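Local coordinates for DUF5624 domain-containing protein (Legionella pneumophila subsp. pneumophila, PDB 4JX2) that is of unknown function but is probably secreted, and pairs in the crystal with a second copy of itself through a two-fold symmetric interface, at the interface of chains A and B. Sequence-based numbering; all coordinates share one arbitrary frame. Chains: chain A/B, hypothetical protein.

The interface of chains A and B. Residues chain A 140, 143-144, 147-148; chain B 36-37, 40, 53, 56.
B:Asp40 pushes its carboxylate against A:Asn143 and A:Asp147, neighbouring side chains on one face of helix 136-155, in a helix-to-segment contact of this DUF5624 protein. Chain B supplies helix 32-39, the loop residue B:Asp40 just beyond it, and the start of helix 56-66. The two-fold symmetry repeats the patch with the chains exchanged, which would suit a dimer formed by swapped N-terminal segments, although the crystal alone does not prove that dimer in solution.

With CG anti to the backbone N, chi1 -180° sends the A:Asn143 amide out towards B:Asp40, and ND2 reaches OD1 of that residue at 2.8 Å; a short amide suits the place because it can donate to a carboxylate. The acceptor lies almost in the amide plane, but the donor stands above the carboxylate plane and the bond is well bent. B:Lys53 folds its chain end at chi4 and brings NZ to the same OD1 at 3.0 Å, nearly in line with the C-O bond, in a salt bridge within chain B. An amide donor and an ammonium thus share one oxygen, and the lysine would help offset the local negative charge.

The two aspartates meet with nearly coplanar carboxylates, one oxygen of A:Asp147, OD2, facing both oxygens of B:Asp40, 2.6 Å from OD2 and 3.0 Å from OD1. This pairing is doubtful as modelled; a shared proton is one possible explanation, which the structure does not show.

Alongside, the branched tips of leucine and isoleucine fill the apolar side. B:Leu37 turns its CD1 methyl towards A:Leu144 CD1 at 3.6 Å and also towards A:Ile148 CG1. The other methyl of A:Leu144, CD2, meets B:Ile56 CD1 at 3.9 Å, the two side chains crossing at about a right angle. At the far end, A:Gln140 slides past B:Ile56 in the opposite direction, and a water bridges its amide oxygen OE1 to the backbone O of B:Asp40.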
# COMPACT_ATOMS: atom_id res chain seq x y z
N GLN A 140 -23.37 2.74 27.11
CA GLN A 140 -23.26 2.87 25.65
C GLN A 140 -24.40 2.12 24.97
O GLN A 140 -24.98 2.65 24.01
CB GLN A 140 -21.91 2.36 25.13
CG GLN A 140 -20.69 3.24 25.46
CD GLN A 140 -20.56 4.48 24.60
OE1 GLN A 140 -21.31 4.72 23.66
NE2 GLN A 140 -19.62 5.32 24.93
N ASN A 143 -27.83 3.98 25.40
CA ASN A 143 -27.89 5.10 24.47
C ASN A 143 -28.10 4.60 23.05
O ASN A 143 -28.91 5.18 22.32
CB ASN A 143 -26.63 5.92 24.58
CG ASN A 143 -26.64 7.07 23.64
OD1 ASN A 143 -27.32 8.09 23.89
ND2 ASN A 143 -25.94 6.89 22.52
N LEU A 144 -27.39 3.51 22.66
CA LEU A 144 -27.53 2.88 21.35
C LEU A 144 -29.00 2.45 21.15
O LEU A 144 -29.57 2.76 20.11
CB LEU A 144 -26.57 1.69 21.21
CG LEU A 144 -26.50 1.05 19.82
CD1 LEU A 144 -26.07 2.06 18.75
CD2 LEU A 144 -25.54 -0.11 19.80
N ASP A 147 -31.28 5.53 20.68
CA ASP A 147 -31.11 6.11 19.35
C ASP A 147 -31.72 5.23 18.23
O ASP A 147 -32.21 5.79 17.23
CB ASP A 147 -29.62 6.46 19.10
CG ASP A 147 -29.10 7.60 19.98
OD1 ASP A 147 -29.92 8.47 20.41
OD2 ASP A 147 -27.87 7.66 20.21
N ILE A 148 -31.77 3.89 18.42
CA ILE A 148 -32.41 2.95 17.48
C ILE A 148 -33.95 3.12 17.54
O ILE A 148 -34.62 3.00 16.51
CB ILE A 148 -31.97 1.49 17.77
CG1 ILE A 148 -30.55 1.26 17.26
CG2 ILE A 148 -32.94 0.45 17.16
CD1 ILE A 148 -29.84 0.21 17.95
N ASN B 36 -27.40 10.76 14.89
CA ASN B 36 -27.20 10.33 16.29
C ASN B 36 -26.80 8.86 16.34
O ASN B 36 -25.80 8.54 16.98
CB ASN B 36 -28.46 10.61 17.13
CG ASN B 36 -28.81 12.07 17.24
OD1 ASN B 36 -28.07 12.96 16.80
ND2 ASN B 36 -29.97 12.38 17.79
N LEU B 37 -27.51 7.99 15.58
CA LEU B 37 -27.20 6.57 15.51
C LEU B 37 -25.85 6.35 14.83
O LEU B 37 -25.06 5.55 15.32
CB LEU B 37 -28.32 5.79 14.81
CG LEU B 37 -28.13 4.25 14.68
CD1 LEU B 37 -27.96 3.58 16.03
CD2 LEU B 37 -29.28 3.63 13.91
N ASP B 40 -22.92 7.09 17.13
CA ASP B 40 -22.86 6.16 18.26
C ASP B 40 -21.72 5.15 18.09
O ASP B 40 -21.19 4.63 19.08
CB ASP B 40 -24.19 5.41 18.45
CG ASP B 40 -25.29 6.22 19.12
OD1 ASP B 40 -24.97 7.17 19.87
OD2 ASP B 40 -26.48 5.90 18.90
N LYS B 53 -18.90 13.87 22.78
CA LYS B 53 -19.30 12.47 22.63
C LYS B 53 -18.15 11.46 22.70
O LYS B 53 -17.08 11.67 22.11
CB LYS B 53 -20.04 12.24 21.29
CG LYS B 53 -21.10 11.18 21.48
CD LYS B 53 -21.54 10.49 20.24
CE LYS B 53 -22.06 9.10 20.59
NZ LYS B 53 -23.26 9.11 21.46
N ILE B 56 -18.75 4.19 20.60
CA ILE B 56 -18.43 2.80 20.95
C ILE B 56 -16.97 2.47 20.54
O ILE B 56 -16.27 1.87 21.36
CB ILE B 56 -19.52 1.85 20.38
CG1 ILE B 56 -20.81 1.99 21.25
CG2 ILE B 56 -19.05 0.40 20.35
CD1 ILE B 56 -22.15 1.66 20.56
O HOH W 1 -21.94 6.05 21.51